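Local atomic coordinates of rhamnonate dehydratase (Gibberella zeae PH-1, PDB entry 3FXG), a protein that probably catalyses the magnesium-dependent dehydration of L-rhamnonate to its 2-keto-3-deoxy sugar acid, as a lyase of the enolase superfamily. Residues F8-I14 against L101-R107; I14-I18 against C90-H94; G26-N30 against D298-L302; G79-G83 against V135-A139. Numbering follows the deposited sequence.

From the N terminus, residues 8-14 enter the first strand of the antiparallel sheet and meet 101-107, closing the loop of contact 1. Contact 2 continues on that strand, shares I14, and nests within contact 1 by packing 14-18 against helix segment 90-94. Contact 3 closes the longest loop, joining 26-30 of the N-terminal part to 298-302 of the barrel; it crosses contacts 1 and 2 but encloses contact 4, which lays strand 79-83 on helix segment 135-139. Contact 4 also crosses contacts 1 and 2, and touches both through I136, against L101 and V93. M300 of contact 3 packs on T82 and L138, so contact 3 ties the barrel to the sheet and helix of contact 4.

Contact 1: residues F8-I14 against L101-R107; sequences FPKIKAI and LIGADPR
F8, extended (phi/psi -80/134), has chi1 near -139°, turning one ring face to R107: CD of R107 sits 3.5 Å from the F8 ring centroid, a CH-pi contact. K10 has its CA 4.7 Å from that of D105, and a water joins K10 NZ, F8 O and D105 OD2. At I11 two backbone hydrogen bonds clasp the type II turn L101-A104: I11 N to A104 O, 2.8 Å, and G103 N to I11 O, 2.9 Å. G103 has a positive phi (85/-5), at which a CB would jam against the preceding carbonyl O. K12 and A13, facing E72 of strand 66-73, form a classic beta bulge; I14 sets CD1 3.5 Å from L101 CD1. The turn, after helix 86-101, thus docks on the start of the enolase-type N-terminal domain's first strand. D105 makes an Asx turn to R107 N and a salt bridge from OD2 to R107 NH2 (2.8 Å). R107 also pairs with E150 of a second subunit, so its charge is shared between turn and interface.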
loop_
_atom_site.group_PDB
_atom_site.type_symbol
_atom_site.label_atom_id
_atom_site.label_comp_id
_atom_site.label_asym_id
_atom_site.label_seq_id
_atom_site.Cartn_x
_atom_site.Cartn_y
_atom_site.Cartn_z
ATOM N N PHE A 8 8.746 -13.038 50.932
ATOM C CA PHE A 8 7.839 -11.923 50.680
ATOM C C PHE A 8 6.416 -12.204 51.149
ATOM O O PHE A 8 5.871 -13.273 50.894
ATOM C CB PHE A 8 7.820 -11.598 49.184
ATOM C CG PHE A 8 7.810 -10.126 48.878
ATOM C CD1 PHE A 8 8.996 -9.403 48.845
ATOM C CD2 PHE A 8 6.614 -9.462 48.632
ATOM C CE1 PHE A 8 8.994 -8.036 48.567
ATOM C CE2 PHE A 8 6.601 -8.095 48.355
ATOM C CZ PHE A 8 7.794 -7.383 48.322
ATOM N N PRO A 9 5.794 -11.239 51.843
ATOM C CA PRO A 9 4.423 -11.441 52.322
ATOM C C PRO A 9 3.416 -11.548 51.175
ATOM O O PRO A 9 3.544 -10.863 50.160
ATOM C CB PRO A 9 4.181 -10.215 53.203
ATOM C CG PRO A 9 5.047 -9.166 52.575
ATOM C CD PRO A 9 6.316 -9.929 52.267
ATOM N N LYS A 10 2.428 -12.422 51.338
ATOM C CA LYS A 10 1.388 -12.621 50.331
ATOM C C LYS A 10 0.234 -11.655 50.600
ATOM O O LYS A 10 0.181 -11.023 51.652
ATOM C CB LYS A 10 0.852 -14.054 50.396
ATOM C CG LYS A 10 1.871 -15.149 50.108
ATOM C CD LYS A 10 2.350 -15.111 48.667
ATOM C CE LYS A 10 2.854 -16.482 48.219
ATOM N NZ LYS A 10 3.954 -16.997 49.079
ATOM N N ILE A 11 -0.688 -11.542 49.646
ATOM C CA ILE A 11 -1.845 -10.669 49.815
ATOM C C ILE A 11 -2.816 -11.349 50.772
ATOM O O ILE A 11 -3.202 -12.502 50.568
ATOM C CB ILE A 11 -2.571 -10.414 48.482
ATOM C CG1 ILE A 11 -1.664 -9.617 47.541
ATOM C CG2 ILE A 11 -3.880 -9.673 48.740
ATOM C CD1 ILE A 11 -2.218 -9.489 46.131
ATOM N N LYS A 12 -3.211 -10.622 51.808
ATOM C CA LYS A 12 -4.119 -11.143 52.820
ATOM C C LYS A 12 -5.557 -10.688 52.614
ATOM O O LYS A 12 -6.491 -11.486 52.737
ATOM C CB LYS A 12 -3.640 -10.704 54.207
ATOM C CG LYS A 12 -4.541 -11.142 55.351
ATOM C CD LYS A 12 -4.002 -10.644 56.683
ATOM C CE LYS A 12 -4.881 -11.098 57.840
ATOM N NZ LYS A 12 -4.325 -10.682 59.161
ATOM N N ALA A 13 -5.738 -9.410 52.301
ATOM C CA ALA A 13 -7.074 -8.873 52.109
ATOM C C ALA A 13 -7.099 -7.636 51.225
ATOM O O ALA A 13 -6.075 -6.983 51.011
ATOM C CB ALA A 13 -7.691 -8.542 53.467
ATOM N N ILE A 14 -8.283 -7.331 50.704
ATOM C CA ILE A 14 -8.470 -6.156 49.872
ATOM C C ILE A 14 -9.750 -5.462 50.317
ATOM O O ILE A 14 -10.777 -6.106 50.541
ATOM C CB ILE A 14 -8.560 -6.517 48.366
ATOM C CG1 ILE A 14 -8.759 -5.244 47.539
ATOM C CG2 ILE A 14 -9.696 -7.491 48.122
ATOM C CD1 ILE A 14 -8.529 -5.435 46.046
ATOM N N LEU A 101 -6.565 -12.007 43.613
ATOM C CA LEU A 101 -5.609 -11.394 44.525
ATOM C C LEU A 101 -5.335 -12.085 45.855
ATOM O O LEU A 101 -4.182 -12.185 46.270
ATOM C CB LEU A 101 -6.045 -9.955 44.801
ATOM C CG LEU A 101 -6.350 -9.117 43.556
ATOM C CD1 LEU A 101 -6.997 -7.808 43.970
ATOM C CD2 LEU A 101 -5.070 -8.875 42.769
ATOM N N ILE A 102 -6.380 -12.546 46.534
ATOM C CA ILE A 102 -6.187 -13.179 47.837
ATOM C C ILE A 102 -5.242 -14.375 47.786
ATOM O O ILE A 102 -5.443 -15.307 47.009
ATOM C CB ILE A 102 -7.532 -13.628 48.459
ATOM C CG1 ILE A 102 -8.531 -12.465 48.459
ATOM C CG2 ILE A 102 -7.303 -14.109 49.889
ATOM C CD1 ILE A 102 -8.030 -11.212 49.149
ATOM N N GLY A 103 -4.206 -14.332 48.621
ATOM C CA GLY A 103 -3.238 -15.416 48.677
ATOM C C GLY A 103 -2.116 -15.333 47.656
ATOM O O GLY A 103 -1.184 -16.137 47.686
ATOM N N ALA A 104 -2.189 -14.355 46.758
ATOM C CA ALA A 104 -1.171 -14.196 45.719
ATOM C C ALA A 104 0.061 -13.424 46.172
ATOM O O ALA A 104 0.017 -12.667 47.140
ATOM C CB ALA A 104 -1.783 -13.505 44.496
ATOM N N ASP A 105 1.167 -13.638 45.466
ATOM C CA ASP A 105 2.413 -12.938 45.752
ATOM C C ASP A 105 2.245 -11.606 45.029
ATOM O O ASP A 105 2.086 -11.578 43.811
ATOM C CB ASP A 105 3.604 -13.701 45.157
ATOM C CG ASP A 105 4.945 -13.137 45.601
ATOM O OD1 ASP A 105 5.116 -11.898 45.584
ATOM O OD2 ASP A 105 5.834 -13.935 45.962
ATOM N N PRO A 106 2.264 -10.487 45.767
ATOM C CA PRO A 106 2.102 -9.169 45.142
ATOM C C PRO A 106 3.167 -8.797 44.115
ATOM O O PRO A 106 2.999 -7.837 43.364
ATOM C CB PRO A 106 2.078 -8.220 46.340
ATOM C CG PRO A 106 2.953 -8.920 47.328
ATOM C CD PRO A 106 2.504 -10.354 47.215
ATOM N N ARG A 107 4.262 -9.549 44.077
ATOM C CA ARG A 107 5.318 -9.272 43.110
ATOM C C ARG A 107 4.953 -9.809 41.731
ATOM O O ARG A 107 5.608 -9.482 40.735
ATOM C CB ARG A 107 6.643 -9.881 43.577
ATOM C CG ARG A 107 7.227 -9.196 44.811
ATOM C CD ARG A 107 8.439 -9.949 45.337
ATOM N NE ARG A 107 8.099 -11.330 45.663
ATOM C CZ ARG A 107 8.965 -12.229 46.122
ATOM N NH1 ARG A 107 10.232 -11.896 46.315
ATOM N NH2 ARG A 107 8.558 -13.463 46.392
HETATM O O HOH W 1 5.732 -15.069 48.902
HETATM O O HOH W 2 9.189 -15.236 48.343
HETATM O O HOH W 3 5.458 -16.515 46.258
#

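Contact 2: residues I14-I18 against C90-H94; sequences IRSFI and CWLVH
Strand 14-18, fully extended, runs almost antiparallel to the helical segment 90-94: the axes make 171° and approach to 8.6 Å, with CA of S16 5.8 Å from CA of C90 and CA of I14 8.1 Å from CA of H94. Alternation along the strand turns I14 and S16 toward the helix and R15 and F17 away, where R15 forms salt bridges with E70 and E72. The polar link is a hydrogen bond between S16 OG (chi1 p) and H94 NE2, 2.7 Å, approached at the imidazole edge, with H94 in m. At the same edge, H94 CE1 lies 3.3 Å from I14 O. Apolar contacts flank it: I14 CD1 on V93 CG1 at 3.7 Å, and I18 CG1 on C90 SG at 3.9 Å. This is helix-on-sheet packing in the N-terminal alpha+beta domain characteristic of the enolase superfamily. H94 ND1 bonds E98 and S16 OG bonds S400, so one short polar chain runs among apolar contacts, joining helix, strand and C-terminal segment.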
loop_
_atom_site.group_PDB
_atom_site.type_symbol
_atom_site.label_atom_id
_atom_site.label_comp_id
_atom_site.label_asym_id
_atom_site.label_seq_id
_atom_site.Cartn_x
_atom_site.Cartn_y
_atom_site.Cartn_z
ATOM N N ILE A 14 -8.283 -7.331 50.704
ATOM C CA ILE A 14 -8.470 -6.156 49.872
ATOM C C ILE A 14 -9.750 -5.462 50.317
ATOM O O ILE A 14 -10.777 -6.106 50.541
ATOM C CB ILE A 14 -8.560 -6.517 48.366
ATOM C CG1 ILE A 14 -8.759 -5.244 47.539
ATOM C CG2 ILE A 14 -9.696 -7.491 48.122
ATOM C CD1 ILE A 14 -8.529 -5.435 46.046
ATOM N N ARG A 15 -9.674 -4.147 50.473
ATOM C CA ARG A 15 -10.816 -3.354 50.897
ATOM C C ARG A 15 -11.007 -2.204 49.913
ATOM O O ARG A 15 -10.044 -1.727 49.319
ATOM C CB ARG A 15 -10.571 -2.792 52.304
ATOM C CG ARG A 15 -10.402 -3.842 53.401
ATOM C CD ARG A 15 -10.105 -3.190 54.752
ATOM N NE ARG A 15 -8.757 -2.621 54.826
ATOM C CZ ARG A 15 -7.663 -3.313 55.146
ATOM N NH1 ARG A 15 -7.749 -4.607 55.429
ATOM N NH2 ARG A 15 -6.480 -2.712 55.186
ATOM N N SER A 16 -12.249 -1.772 49.724
ATOM C CA SER A 16 -12.519 -0.658 48.823
ATOM C C SER A 16 -13.463 0.315 49.505
ATOM O O SER A 16 -14.317 -0.082 50.302
ATOM C CB SER A 16 -13.127 -1.146 47.500
ATOM O OG SER A 16 -14.420 -1.685 47.685
ATOM N N PHE A 17 -13.295 1.593 49.190
ATOM C CA PHE A 17 -14.107 2.647 49.774
ATOM C C PHE A 17 -14.507 3.660 48.722
ATOM O O PHE A 17 -13.772 3.902 47.765
ATOM C CB PHE A 17 -13.311 3.390 50.851
ATOM C CG PHE A 17 -12.812 2.515 51.956
ATOM C CD1 PHE A 17 -13.585 2.298 53.091
ATOM C CD2 PHE A 17 -11.568 1.896 51.860
ATOM C CE1 PHE A 17 -13.128 1.477 54.119
ATOM C CE2 PHE A 17 -11.100 1.073 52.881
ATOM C CZ PHE A 17 -11.883 0.863 54.013
ATOM N N ILE A 18 -15.678 4.253 48.907
ATOM C CA ILE A 18 -16.148 5.295 48.010
ATOM C C ILE A 18 -15.787 6.583 48.740
ATOM O O ILE A 18 -15.973 6.680 49.953
ATOM C CB ILE A 18 -17.669 5.229 47.823
ATOM C CG1 ILE A 18 -18.038 3.926 47.110
ATOM C CG2 ILE A 18 -18.150 6.444 47.040
ATOM C CD1 ILE A 18 -19.508 3.608 47.140
ATOM N N CYS A 90 -16.121 -0.242 42.915
ATOM C CA CYS A 90 -15.982 -1.033 44.135
ATOM C C CYS A 90 -16.712 -2.361 44.028
ATOM O O CYS A 90 -16.246 -3.375 44.546
ATOM C CB CYS A 90 -16.517 -0.261 45.344
ATOM S SG CYS A 90 -15.548 1.198 45.776
ATOM N N TRP A 91 -17.860 -2.352 43.360
ATOM C CA TRP A 91 -18.646 -3.571 43.191
ATOM C C TRP A 91 -17.820 -4.599 42.424
ATOM O O TRP A 91 -17.763 -5.770 42.800
ATOM C CB TRP A 91 -19.929 -3.268 42.419
ATOM C CG TRP A 91 -20.942 -4.370 42.466
ATOM C CD1 TRP A 91 -21.968 -4.508 43.360
ATOM C CD2 TRP A 91 -21.035 -5.488 41.574
ATOM N NE1 TRP A 91 -22.695 -5.638 43.077
ATOM C CE2 TRP A 91 -22.145 -6.260 41.986
ATOM C CE3 TRP A 91 -20.286 -5.912 40.463
ATOM C CZ2 TRP A 91 -22.530 -7.436 41.327
ATOM C CZ3 TRP A 91 -20.668 -7.084 39.807
ATOM C CH2 TRP A 91 -21.783 -7.831 40.243
ATOM N N LEU A 92 -17.174 -4.153 41.350
ATOM C CA LEU A 92 -16.355 -5.040 40.527
ATOM C C LEU A 92 -15.122 -5.546 41.269
ATOM O O LEU A 92 -14.756 -6.717 41.152
ATOM C CB LEU A 92 -15.936 -4.322 39.241
ATOM C CG LEU A 92 -17.073 -4.014 38.263
ATOM C CD1 LEU A 92 -16.567 -3.106 37.152
ATOM C CD2 LEU A 92 -17.618 -5.314 37.684
ATOM N N VAL A 93 -14.484 -4.663 42.032
ATOM C CA VAL A 93 -13.298 -5.037 42.795
ATOM C C VAL A 93 -13.523 -6.330 43.576
ATOM O O VAL A 93 -12.748 -7.282 43.465
ATOM C CB VAL A 93 -12.907 -3.935 43.815
ATOM C CG1 VAL A 93 -11.869 -4.477 44.786
ATOM C CG2 VAL A 93 -12.360 -2.711 43.089
ATOM N N HIS A 94 -14.593 -6.360 44.361
ATOM C CA HIS A 94 -14.901 -7.517 45.194
ATOM C C HIS A 94 -15.618 -8.663 44.502
ATOM O O HIS A 94 -15.311 -9.825 44.751
ATOM C CB HIS A 94 -15.710 -7.061 46.410
ATOM C CG HIS A 94 -14.984 -6.071 47.267
ATOM N ND1 HIS A 94 -13.913 -6.420 48.062
ATOM C CD2 HIS A 94 -15.137 -4.733 47.408
ATOM C CE1 HIS A 94 -13.436 -5.339 48.654
ATOM N NE2 HIS A 94 -14.160 -4.302 48.273
#

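Contact 3: residues G26-N30 against D298-L302; sequences GDYHN and DVMWL
Y28 directs its ring edge at the indole of W301, CE2 lying 3.5 Å from W301 CZ2, with the Y28 and six-membered W301 ring centroids 5.8 Å apart and their planes at an oblique 65°. D27-N30 is a type I turn, and D27 OD1 accepts from H29 N (3.2 Å) in an Asx turn; D298 OD1 likewise takes M300 N at 2.8 Å. The closest CA pair is G26 with M300, 7.8 Å, so side chains do most of the bridging. Y28 (chi1 near -46°) reaches in to donate OH to D298 OD2 at 2.8 Å, although the hydroxyl is crowded in the model and its place less sure. Selenomethionine M300 brings SE to 4.1 Å from G26 CA, where an ideal CB would be only 3.2 Å from SE. A water links G26 O (2.9 Å) to W301 NE1 (2.7 Å). The contact joins an N-terminal-domain loop to the loop that follows barrel strand 294-295, the domain interface where enolase-superfamily active sites lie; the W301 side chain is about 8 Å from magnesium. D298 also bonds H325 ND1, so its carboxylate links the tyrosine to a barrel histidine, consistent with the His-Asp dyad of relatives.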
loop_
_atom_site.group_PDB
_atom_site.type_symbol
_atom_site.label_atom_id
_atom_site.label_comp_id
_atom_site.label_asym_id
_atom_site.label_seq_id
_atom_site.Cartn_x
_atom_site.Cartn_y
_atom_site.Cartn_z
ATOM N N GLY A 26 -9.372 10.272 42.957
ATOM C CA GLY A 26 -8.955 10.251 41.567
ATOM C C GLY A 26 -9.852 10.868 40.505
ATOM O O GLY A 26 -9.385 11.124 39.394
ATOM N N ASP A 27 -11.125 11.108 40.811
ATOM C CA ASP A 27 -12.022 11.692 39.811
ATOM C C ASP A 27 -11.812 13.200 39.683
ATOM O O ASP A 27 -12.410 13.988 40.418
ATOM C CB ASP A 27 -13.485 11.404 40.160
ATOM C CG ASP A 27 -14.432 11.727 39.012
ATOM O OD1 ASP A 27 -14.007 12.427 38.064
ATOM O OD2 ASP A 27 -15.604 11.287 39.064
ATOM N N TYR A 28 -10.967 13.584 38.730
ATOM C CA TYR A 28 -10.634 14.985 38.468
ATOM C C TYR A 28 -11.832 15.914 38.285
ATOM O O TYR A 28 -11.782 17.080 38.675
ATOM C CB TYR A 28 -9.800 15.108 37.189
ATOM C CG TYR A 28 -8.663 14.129 37.039
ATOM C CD1 TYR A 28 -7.476 14.281 37.758
ATOM C CD2 TYR A 28 -8.753 13.076 36.127
ATOM C CE1 TYR A 28 -6.402 13.407 37.566
ATOM C CE2 TYR A 28 -7.695 12.203 35.930
ATOM C CZ TYR A 28 -6.523 12.374 36.645
ATOM O OH TYR A 28 -5.468 11.522 36.413
ATOM N N HIS A 29 -12.897 15.403 37.676
ATOM C CA HIS A 29 -14.061 16.232 37.387
ATOM C C HIS A 29 -15.202 16.226 38.393
ATOM O O HIS A 29 -16.214 16.891 38.184
ATOM C CB HIS A 29 -14.589 15.883 35.996
ATOM C CG HIS A 29 -13.505 15.727 34.977
ATOM N ND1 HIS A 29 -12.955 14.505 34.660
ATOM C CD2 HIS A 29 -12.816 16.648 34.263
ATOM C CE1 HIS A 29 -11.971 14.679 33.794
ATOM N NE2 HIS A 29 -11.865 15.971 33.538
ATOM N N ASN A 30 -15.045 15.481 39.481
ATOM C CA ASN A 30 -16.071 15.449 40.510
ATOM C C ASN A 30 -15.701 16.532 41.515
ATOM O O ASN A 30 -15.273 16.242 42.635
ATOM C CB ASN A 30 -16.112 14.082 41.193
ATOM C CG ASN A 30 -17.201 13.995 42.241
ATOM O OD1 ASN A 30 -18.346 14.367 41.989
ATOM N ND2 ASN A 30 -16.853 13.495 43.424
ATOM N N ASP A 298 -3.798 7.728 30.795
ATOM C CA ASP A 298 -4.007 8.107 32.187
ATOM C C ASP A 298 -3.691 6.811 32.928
ATOM O O ASP A 298 -4.305 5.779 32.661
ATOM C CB ASP A 298 -5.459 8.526 32.439
ATOM C CG ASP A 298 -5.686 9.000 33.863
ATOM O OD1 ASP A 298 -5.473 8.200 34.798
ATOM O OD2 ASP A 298 -6.070 10.174 34.053
ATOM N N VAL A 299 -2.721 6.858 33.835
ATOM C CA VAL A 299 -2.303 5.669 34.564
ATOM C C VAL A 299 -3.406 5.018 35.388
ATOM O O VAL A 299 -3.362 3.815 35.646
ATOM C CB VAL A 299 -1.102 5.973 35.486
ATOM C CG1 VAL A 299 -1.530 6.876 36.617
ATOM C CG2 VAL A 299 -0.515 4.675 36.019
HETATM N N MSE A 300 -4.393 5.805 35.802
HETATM C CA MSE A 300 -5.493 5.266 36.591
HETATM C C MSE A 300 -6.603 4.701 35.712
HETATM O O MSE A 300 -7.569 4.133 36.221
HETATM C CB MSE A 300 -6.075 6.352 37.504
HETATM C CG MSE A 300 -5.165 6.768 38.656
HETATM SE SE MSE A 300 -5.903 8.260 39.663
HETATM C CE MSE A 300 -5.421 9.657 38.435
ATOM N N TRP A 301 -6.462 4.836 34.395
ATOM C CA TRP A 301 -7.498 4.360 33.486
ATOM C C TRP A 301 -7.095 3.276 32.482
ATOM O O TRP A 301 -7.857 2.330 32.262
ATOM C CB TRP A 301 -8.091 5.534 32.691
ATOM C CG TRP A 301 -8.547 6.725 33.504
ATOM C CD1 TRP A 301 -8.748 6.778 34.854
ATOM C CD2 TRP A 301 -8.895 8.025 32.997
ATOM N NE1 TRP A 301 -9.200 8.027 35.220
ATOM C CE2 TRP A 301 -9.300 8.811 34.100
ATOM C CE3 TRP A 301 -8.903 8.600 31.717
ATOM C CZ2 TRP A 301 -9.712 10.145 33.964
ATOM C CZ3 TRP A 301 -9.311 9.929 31.579
ATOM C CH2 TRP A 301 -9.710 10.684 32.700
ATOM N N LEU A 302 -5.912 3.412 31.881
ATOM C CA LEU A 302 -5.455 2.484 30.837
ATOM C C LEU A 302 -5.230 1.024 31.210
ATOM O O LEU A 302 -5.242 0.157 30.331
ATOM C CB LEU A 302 -4.171 3.006 30.173
ATOM C CG LEU A 302 -2.849 2.441 30.715
ATOM C CD1 LEU A 302 -1.745 2.601 29.677
ATOM C CD2 LEU A 302 -2.487 3.135 32.017
HETATM O O HOH W 4 -8.937 8.667 37.837
#

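Contact 4: residues G79-G83 against V135-A139; sequences GFATG and VIDLA
V135 opens the helical segment with chi1 t, putting CG1 3.4 Å from A81 O and 4.0 Å from A81 CB, while its CG2 is 3.8 Å from G83 CA. I136 and D137 point away from the strand; D137 hydrogen-bonds T306 of the barrel. One turn on, L138 returns to the interface, its CB 3.6 Å from A81 CB. A139, whose N bonds V135 O at 3.0 Å, comes closest in backbone terms: its CA is 4.1 Å from CA of F80 and 3.8 Å from F80 C, and its O is 3.7 Å from G79 CA. The axes of strand 79-83 and helix 135-139 cross at 149° and approach to 6.4 Å. Small residues permit this closeness: an ideal CB on G79 would fall 2.5 Å from A139 O, and one on G83 would fall 2.5 Å from V135 CG2. The extended strand turns A81 toward the helix and F80 and T82 away. Here helix 128-148 covers strand 78-84, outermost of the N-terminal sheet within this chain, in the enolase-type alpha+beta domain. With A81 CB meeting V135, L138 and A139, cohesion is dispersive, with no hydrogen bond between the two segments.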
loop_
_atom_site.group_PDB
_atom_site.type_symbol
_atom_site.label_atom_id
_atom_site.label_comp_id
_atom_site.label_asym_id
_atom_site.label_seq_id
_atom_site.Cartn_x
_atom_site.Cartn_y
_atom_site.Cartn_z
ATOM N N GLY A 79 -0.903 -1.393 51.000
ATOM C CA GLY A 79 -0.664 -0.546 49.851
ATOM C C GLY A 79 -2.024 -0.056 49.408
ATOM O O GLY A 79 -3.013 -0.769 49.571
ATOM N N PHE A 80 -2.096 1.153 48.864
ATOM C CA PHE A 80 -3.376 1.674 48.412
ATOM C C PHE A 80 -3.242 2.631 47.235
ATOM O O PHE A 80 -2.147 3.088 46.906
ATOM C CB PHE A 80 -4.112 2.357 49.579
ATOM C CG PHE A 80 -3.312 3.430 50.266
ATOM C CD1 PHE A 80 -3.082 4.655 49.649
ATOM C CD2 PHE A 80 -2.792 3.215 51.540
ATOM C CE1 PHE A 80 -2.345 5.655 50.290
ATOM C CE2 PHE A 80 -2.051 4.207 52.189
ATOM C CZ PHE A 80 -1.830 5.429 51.560
ATOM N N ALA A 81 -4.369 2.917 46.596
ATOM C CA ALA A 81 -4.402 3.824 45.457
ATOM C C ALA A 81 -5.829 4.307 45.254
ATOM O O ALA A 81 -6.780 3.655 45.682
ATOM C CB ALA A 81 -3.904 3.113 44.206
ATOM N N THR A 82 -5.976 5.456 44.603
ATOM C CA THR A 82 -7.293 6.019 44.356
ATOM C C THR A 82 -7.504 6.213 42.859
ATOM O O THR A 82 -6.548 6.213 42.079
ATOM C CB THR A 82 -7.457 7.378 45.082
ATOM O OG1 THR A 82 -8.805 7.843 44.943
ATOM C CG2 THR A 82 -6.508 8.416 44.494
ATOM N N GLY A 83 -8.762 6.372 42.465
ATOM C CA GLY A 83 -9.088 6.575 41.068
ATOM C C GLY A 83 -10.556 6.912 40.932
ATOM O O GLY A 83 -11.272 6.977 41.931
ATOM N N VAL A 135 -6.468 0.809 39.283
ATOM C CA VAL A 135 -6.324 1.195 40.680
ATOM C C VAL A 135 -5.804 0.040 41.532
ATOM O O VAL A 135 -5.015 0.245 42.456
ATOM C CB VAL A 135 -7.663 1.713 41.245
ATOM C CG1 VAL A 135 -7.507 2.077 42.712
ATOM C CG2 VAL A 135 -8.115 2.935 40.451
ATOM N N ILE A 136 -6.242 -1.175 41.224
ATOM C CA ILE A 136 -5.783 -2.341 41.971
ATOM C C ILE A 136 -4.287 -2.532 41.730
ATOM O O ILE A 136 -3.525 -2.800 42.662
ATOM C CB ILE A 136 -6.541 -3.617 41.538
ATOM C CG1 ILE A 136 -7.998 -3.533 42.004
ATOM C CG2 ILE A 136 -5.855 -4.855 42.107
ATOM C CD1 ILE A 136 -8.885 -4.661 41.482
ATOM N N ASP A 137 -3.873 -2.387 40.474
ATOM C CA ASP A 137 -2.470 -2.534 40.107
ATOM C C ASP A 137 -1.623 -1.490 40.824
ATOM O O ASP A 137 -0.555 -1.806 41.339
ATOM C CB ASP A 137 -2.295 -2.382 38.592
ATOM C CG ASP A 137 -0.861 -2.614 38.141
ATOM O OD1 ASP A 137 -0.384 -3.768 38.218
ATOM O OD2 ASP A 137 -0.206 -1.642 37.712
ATOM N N LEU A 138 -2.097 -0.247 40.849
ATOM C CA LEU A 138 -1.369 0.829 41.513
ATOM C C LEU A 138 -1.248 0.544 43.011
ATOM O O LEU A 138 -0.217 0.827 43.621
ATOM C CB LEU A 138 -2.069 2.175 41.275
ATOM C CG LEU A 138 -1.966 2.722 39.842
ATOM C CD1 LEU A 138 -2.850 3.957 39.675
ATOM C CD2 LEU A 138 -0.513 3.064 39.533
ATOM N N ALA A 139 -2.297 -0.022 43.604
ATOM C CA ALA A 139 -2.260 -0.358 45.026
ATOM C C ALA A 139 -1.213 -1.447 45.243
ATOM O O ALA A 139 -0.535 -1.474 46.267
ATOM C CB ALA A 139 -3.634 -0.837 45.500
#